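Local coordinates for subtilase cytotoxin, subunit B (Escherichia coli, PDB 3DWA), which forms the pentameric, glycan-binding part of an AB5 toxin, recognising a non-human glycan on host cells and so directing the toxin to them, at the interface of chains A and B. Sequence-based numbering; all coordinates share one arbitrary frame. Chains: chain A/B, Subtilase cytotoxin, subunit B.

The three contacts form a row along the boundary between neighbouring B subunits. Contact 3 lies in the middle: the centres of its C-alpha atoms are about 10 Å from those of contact 1 and about 9 Å from those of contact 2, while contacts 1 and 2 are about 18 Å apart. A:Thr102 ties contact 1 to contact 3, and B:His20 and B:Leu92 tie contact 3 to contact 2. Helix packing passes into an anchored threonine and a buried phenylalanine, then into a tryptophan and a proline docked from near the chain ends. Different surfaces of the same protein meet, as a closed ring of five requires.

Contact 1: the interface of chains A and B. Residues chain A 66, 72, 102; chain B 65, 68-69.
A:Tyr66 packs against B:Leu65 and B:Thr69 in a helix-to-helix patch between two copies of the B subunit, helping to join neighbours in the pentamer. The methyl CD1 of B:Leu65 sits over the centre of one face of the A:Tyr66 ring, 3.8 Å from the ring centroid, a CH-pi contact in which the two side chains lie alongside each other, pointing opposite ways. The A:Tyr66 ring leaves its helix with CG anti to the backbone N (chi1 -178°), which carries the phenol across to B:Thr69. There its OH hydrogen-bonds to the hydroxyl OG1 of B:Thr69 at 2.8 Å. That OG1 also donates to the backbone O of B:Leu65 one turn earlier at 2.7 Å, so the threonine hydroxyl is fixed from within its own helix while it meets the tyrosine. B:Tyr68 reaches the other way, tip to tip with A:Gln72. Its phenol OH donates to the amide oxygen OE1 of A:Gln72 at 2.8 Å, in the carbonyl plane and on a lone pair, with ring and amide nearly coplanar (24° apart). The methyl CG2 of A:Thr102 abuts the same phenol end, 3.9 Å from CZ of B:Tyr68, and CE2 of A:Tyr66 lies at the edge of the B:Tyr68 ring. Helix 57-70 supplies A:Tyr66 and all the chain B residues; A:Gln72 follows that helix in a loop, and A:Thr102 ends strand 96-102.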
# COMPACT_ATOMS: atom_id res chain seq x y z
N TYR A 66 -3.54 -2.36 -10.30
CA TYR A 66 -4.71 -3.19 -9.94
C TYR A 66 -5.39 -3.76 -11.21
O TYR A 66 -5.56 -5.00 -11.35
CB TYR A 66 -5.70 -2.38 -9.10
CG TYR A 66 -6.90 -3.19 -8.64
CD1 TYR A 66 -6.84 -3.92 -7.45
CD2 TYR A 66 -8.08 -3.26 -9.41
CE1 TYR A 66 -7.91 -4.66 -7.02
CE2 TYR A 66 -9.18 -4.02 -8.95
CZ TYR A 66 -9.07 -4.71 -7.76
OH TYR A 66 -10.10 -5.50 -7.28
N GLN A 72 -9.34 -7.02 -16.20
CA GLN A 72 -10.72 -6.62 -16.54
C GLN A 72 -10.67 -5.48 -17.56
O GLN A 72 -9.65 -4.75 -17.58
CB GLN A 72 -11.51 -6.21 -15.29
CG GLN A 72 -11.06 -4.89 -14.64
CD GLN A 72 -11.59 -4.76 -13.21
OE1 GLN A 72 -12.69 -4.24 -13.00
NE2 GLN A 72 -10.83 -5.26 -12.25
N THR A 102 -14.03 1.15 -14.15
CA THR A 102 -14.50 -0.19 -14.46
C THR A 102 -15.64 -0.03 -15.52
O THR A 102 -16.20 1.05 -15.70
CB THR A 102 -15.07 -0.84 -13.16
OG1 THR A 102 -16.06 0.03 -12.64
CG2 THR A 102 -14.00 -0.94 -12.06
N LEU B 65 -11.52 -0.04 -2.28
CA LEU B 65 -10.87 -0.92 -3.23
C LEU B 65 -10.76 -2.35 -2.71
O LEU B 65 -11.02 -3.33 -3.48
CB LEU B 65 -9.52 -0.36 -3.74
CG LEU B 65 -8.84 -1.20 -4.84
CD1 LEU B 65 -9.71 -1.26 -6.13
CD2 LEU B 65 -7.39 -0.76 -5.24
N TYR B 68 -14.39 -3.76 -2.91
CA TYR B 68 -14.62 -4.05 -4.32
C TYR B 68 -14.03 -5.43 -4.71
O TYR B 68 -14.65 -6.21 -5.48
CB TYR B 68 -14.04 -2.95 -5.22
CG TYR B 68 -14.12 -3.26 -6.71
CD1 TYR B 68 -15.36 -3.18 -7.40
CD2 TYR B 68 -12.98 -3.60 -7.44
CE1 TYR B 68 -15.44 -3.46 -8.78
CE2 TYR B 68 -13.07 -3.89 -8.81
CZ TYR B 68 -14.32 -3.82 -9.47
OH TYR B 68 -14.40 -4.12 -10.82
N THR B 69 -12.80 -5.68 -4.24
CA THR B 69 -12.06 -6.90 -4.51
C THR B 69 -12.73 -8.13 -3.89
O THR B 69 -12.86 -9.15 -4.57
CB THR B 69 -10.60 -6.82 -4.03
OG1 THR B 69 -9.99 -5.60 -4.50
CG2 THR B 69 -9.78 -8.02 -4.53

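Contact 2: the interface of chains A and B. Residues chain A 2, 111-112; chain B 20, 29, 87-88, 91-92.
A:Trp2, near the N-terminus, lays its indole between B:Tyr29 and helix 86-91 of chain B. Its CG is anti to the backbone N (chi1 175°), which carries the indole out to both. NE1 of A:Trp2 donates a hydrogen bond to the phenol OH of B:Tyr29, 2.9 Å long. The bond is somewhat bent, the oxygen tilted 18° out of the indole plane. Apolar packing flanks the indole on one face and along the edge. The phenyl stem of B:Phe88 runs across the indole stem, with CD1 over the face near the rim. The six-membered ring end reaches the helix: CZ3 of A:Trp2 touches CB of B:Pro87 at 3.7 Å, and CB of B:Ala91 lies at the indole edge. Within chain B, CE1 of B:Phe88 covers the centre of the B:Tyr29 ring and backs it. A:Pro112 adds a CH-pi contact, its CD over the face of the B:His20 imidazole, 3.9 Å from the centroid, while its CB meets CB of B:Ala91 at 3.7 Å. Water 1 bridges the backbone, 2.6 Å from O of B:Ala91 and 3.2 Å from O of A:Gly111. Together these contacts dock both terminal segments of one subunit on its neighbour, probably steadying the pentamer.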
# COMPACT_ATOMS: atom_id res chain seq x y z
N TRP A 2 -11.00 18.95 -15.28
CA TRP A 2 -11.74 17.80 -14.72
C TRP A 2 -11.57 16.64 -15.67
O TRP A 2 -11.65 16.83 -16.88
CB TRP A 2 -13.26 18.07 -14.57
CG TRP A 2 -14.08 16.83 -14.09
CD1 TRP A 2 -13.68 15.85 -13.18
CD2 TRP A 2 -15.42 16.48 -14.47
NE1 TRP A 2 -14.68 14.92 -13.02
CE2 TRP A 2 -15.77 15.29 -13.77
CE3 TRP A 2 -16.38 17.08 -15.32
CZ2 TRP A 2 -17.02 14.66 -13.92
CZ3 TRP A 2 -17.61 16.46 -15.46
CH2 TRP A 2 -17.92 15.26 -14.77
N GLY A 111 -18.75 6.31 -14.83
CA GLY A 111 -17.99 7.54 -14.85
C GLY A 111 -18.50 8.53 -15.86
O GLY A 111 -19.48 8.24 -16.56
N PRO A 112 -17.88 9.72 -15.91
CA PRO A 112 -18.25 10.72 -16.91
C PRO A 112 -17.82 10.30 -18.29
O PRO A 112 -16.96 9.42 -18.45
CB PRO A 112 -17.48 11.97 -16.48
CG PRO A 112 -16.33 11.48 -15.67
CD PRO A 112 -16.84 10.22 -14.99
N HIS B 20 -14.51 4.31 -10.13
CA HIS B 20 -13.96 5.31 -11.06
C HIS B 20 -12.99 6.18 -10.28
O HIS B 20 -13.22 6.46 -9.12
CB HIS B 20 -15.07 6.20 -11.65
CG HIS B 20 -14.58 7.44 -12.34
ND1 HIS B 20 -14.73 8.70 -11.81
CD2 HIS B 20 -13.91 7.60 -13.51
CE1 HIS B 20 -14.18 9.59 -12.62
NE2 HIS B 20 -13.67 8.94 -13.66
N TYR B 29 -9.86 12.32 -6.93
CA TYR B 29 -11.09 11.76 -6.30
C TYR B 29 -11.35 10.34 -6.80
O TYR B 29 -10.73 9.90 -7.78
CB TYR B 29 -12.36 12.63 -6.60
CG TYR B 29 -12.81 12.52 -8.04
CD1 TYR B 29 -13.71 11.51 -8.45
CD2 TYR B 29 -12.37 13.43 -8.96
CE1 TYR B 29 -14.09 11.39 -9.79
CE2 TYR B 29 -12.75 13.35 -10.28
CZ TYR B 29 -13.62 12.33 -10.68
OH TYR B 29 -13.95 12.27 -12.00
N PRO B 87 -21.81 19.66 -13.80
CA PRO B 87 -21.39 18.53 -14.62
C PRO B 87 -20.91 17.31 -13.80
O PRO B 87 -21.16 16.18 -14.16
CB PRO B 87 -20.23 19.13 -15.46
CG PRO B 87 -20.50 20.59 -15.48
CD PRO B 87 -21.07 20.90 -14.14
N PHE B 88 -20.20 17.56 -12.71
CA PHE B 88 -19.74 16.48 -11.84
C PHE B 88 -20.91 15.75 -11.18
O PHE B 88 -20.96 14.51 -11.15
CB PHE B 88 -18.80 17.03 -10.79
CG PHE B 88 -18.16 15.99 -9.92
CD1 PHE B 88 -16.85 15.61 -10.15
CD2 PHE B 88 -18.85 15.40 -8.83
CE1 PHE B 88 -16.24 14.65 -9.33
CE2 PHE B 88 -18.22 14.46 -8.00
CZ PHE B 88 -16.90 14.09 -8.27
N ALA B 91 -22.86 13.53 -14.00
CA ALA B 91 -22.12 12.34 -14.37
C ALA B 91 -22.03 11.33 -13.23
O ALA B 91 -22.11 10.12 -13.45
CB ALA B 91 -20.72 12.74 -14.86
N LEU B 92 -21.84 11.84 -12.02
CA LEU B 92 -21.46 11.03 -10.87
C LEU B 92 -22.50 11.15 -9.77
O LEU B 92 -23.53 10.50 -9.83
CB LEU B 92 -20.04 11.40 -10.38
CG LEU B 92 -18.91 11.07 -11.36
CD1 LEU B 92 -17.58 11.71 -10.88
CD2 LEU B 92 -18.77 9.54 -11.49
O HOH W 1 -22.48 9.17 -15.87

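Contact 3: the interface of chains A and B. Residues chain A 102-103, 110; chain B 18-20, 31-33, 43, 92.
A:Thr102 and A:Phe110 meet strand 14-24 of chain B, the first through polar bonds and the second by burying its ring. The hydrogen bonds gather on A:Thr102, at the end of strand 96-102. Its backbone N donates to O of B:Phe19 at 3.0 Å, and N of B:Phe19 donates back to the hydroxyl OG1 of A:Thr102 at 2.9 Å. With OG1 between its own backbone N and carbonyl carbon (chi1 55°), the hydroxyl can both accept from this backbone N-H and donate to the amide OE1 of B:Gln18 at 2.8 Å. The latter bond meets OE1 from above the carbonyl plane, 42° out of it, not on a lone pair. The hydroxyl thus adds side-chain bonds to the backbone bond, taking one N-H and giving its own hydrogen to the B:Gln18 amide. Apolar packing centres on A:Phe110, which hides 139 Å² against chain B. Its CG, anti to the backbone N (chi1 179°), points the ring across strands 14-24 and 27-35. CB of B:Glu33 covers one face toward the rim, while backbone atoms of B:Phe19, B:His20 and B:Cys31 line the edge. CG of A:Phe110 touches CB of B:Gln18 at 3.6 Å, and CD2 of A:Phe110 meets CB of B:His20 at 3.7 Å. At the ring tip, CZ of A:Phe110 rests 3.7 Å from the sulphur SG of B:Cys31, a half-cystine of the Cys31-Cys45 disulfide.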
# COMPACT_ATOMS: atom_id res chain seq x y z
N THR A 102 -14.03 1.15 -14.15
CA THR A 102 -14.50 -0.19 -14.46
C THR A 102 -15.64 -0.03 -15.52
O THR A 102 -16.20 1.05 -15.70
CB THR A 102 -15.07 -0.84 -13.16
OG1 THR A 102 -16.06 0.03 -12.64
CG2 THR A 102 -14.00 -0.94 -12.06
N CYS A 103 -15.93 -1.10 -16.26
CA CYS A 103 -16.91 -1.09 -17.34
C CYS A 103 -17.89 -2.21 -17.14
O CYS A 103 -17.52 -3.27 -16.61
CB CYS A 103 -16.25 -1.30 -18.72
SG CYS A 103 -15.16 0.04 -19.20
N PHE A 110 -18.46 2.96 -15.86
CA PHE A 110 -18.89 3.86 -14.80
C PHE A 110 -18.09 5.16 -14.88
O PHE A 110 -16.87 5.14 -15.00
CB PHE A 110 -18.72 3.14 -13.46
CG PHE A 110 -19.11 3.98 -12.25
CD1 PHE A 110 -20.42 4.44 -12.10
CD2 PHE A 110 -18.18 4.25 -11.25
CE1 PHE A 110 -20.79 5.20 -11.00
CE2 PHE A 110 -18.52 4.98 -10.14
CZ PHE A 110 -19.82 5.49 -10.01
N GLN B 18 -18.82 -1.00 -8.99
CA GLN B 18 -18.10 -0.15 -9.98
C GLN B 18 -17.17 0.82 -9.26
O GLN B 18 -17.43 1.24 -8.13
CB GLN B 18 -19.05 0.67 -10.89
CG GLN B 18 -20.14 -0.12 -11.67
CD GLN B 18 -19.57 -1.08 -12.71
OE1 GLN B 18 -18.60 -0.76 -13.43
NE2 GLN B 18 -20.14 -2.27 -12.78
N PHE B 19 -16.11 1.20 -9.95
CA PHE B 19 -15.04 2.02 -9.35
C PHE B 19 -14.55 3.02 -10.44
O PHE B 19 -14.30 2.62 -11.54
CB PHE B 19 -13.91 1.10 -8.91
CG PHE B 19 -13.21 1.57 -7.67
CD1 PHE B 19 -13.46 0.96 -6.46
CD2 PHE B 19 -12.29 2.63 -7.73
CE1 PHE B 19 -12.81 1.40 -5.29
CE2 PHE B 19 -11.63 3.06 -6.59
CZ PHE B 19 -11.89 2.44 -5.37
N HIS B 20 -14.51 4.31 -10.13
CA HIS B 20 -13.96 5.31 -11.06
C HIS B 20 -12.99 6.18 -10.28
O HIS B 20 -13.22 6.46 -9.12
CB HIS B 20 -15.07 6.20 -11.65
CG HIS B 20 -14.58 7.44 -12.34
ND1 HIS B 20 -14.73 8.70 -11.81
CD2 HIS B 20 -13.91 7.60 -13.51
CE1 HIS B 20 -14.18 9.59 -12.62
NE2 HIS B 20 -13.67 8.94 -13.66
N CYS B 31 -14.97 7.49 -7.04
CA CYS B 31 -16.39 7.34 -6.85
C CYS B 31 -16.63 5.83 -6.93
O CYS B 31 -16.01 5.15 -7.73
CB CYS B 31 -17.16 8.13 -7.95
SG CYS B 31 -19.00 8.21 -7.66
N ILE B 32 -17.48 5.31 -6.05
CA ILE B 32 -17.89 3.90 -6.15
C ILE B 32 -19.38 3.80 -6.48
O ILE B 32 -20.13 4.71 -6.18
CB ILE B 32 -17.61 3.14 -4.84
CG1 ILE B 32 -18.25 3.87 -3.66
CG2 ILE B 32 -16.09 2.96 -4.63
CD1 ILE B 32 -18.08 3.17 -2.34
N GLU B 33 -19.79 2.70 -7.10
CA GLU B 33 -21.21 2.40 -7.19
C GLU B 33 -21.41 1.05 -6.53
O GLU B 33 -20.56 0.17 -6.61
CB GLU B 33 -21.69 2.41 -8.64
CG GLU B 33 -23.20 2.12 -8.83
CD GLU B 33 -23.44 1.24 -10.06
OE1 GLU B 33 -22.98 1.61 -11.18
OE2 GLU B 33 -24.04 0.15 -9.90
N SER B 43 -24.34 5.66 -5.08
CA SER B 43 -23.05 6.15 -5.52
C SER B 43 -22.61 7.13 -4.45
O SER B 43 -23.43 7.79 -3.82
CB SER B 43 -23.12 6.90 -6.86
OG SER B 43 -23.63 6.12 -7.93
N LEU B 92 -21.84 11.84 -12.02
CA LEU B 92 -21.46 11.03 -10.87
C LEU B 92 -22.50 11.15 -9.77
O LEU B 92 -23.53 10.50 -9.83
CB LEU B 92 -20.04 11.40 -10.38
CG LEU B 92 -18.91 11.07 -11.36
CD1 LEU B 92 -17.58 11.71 -10.88
CD2 LEU B 92 -18.77 9.54 -11.49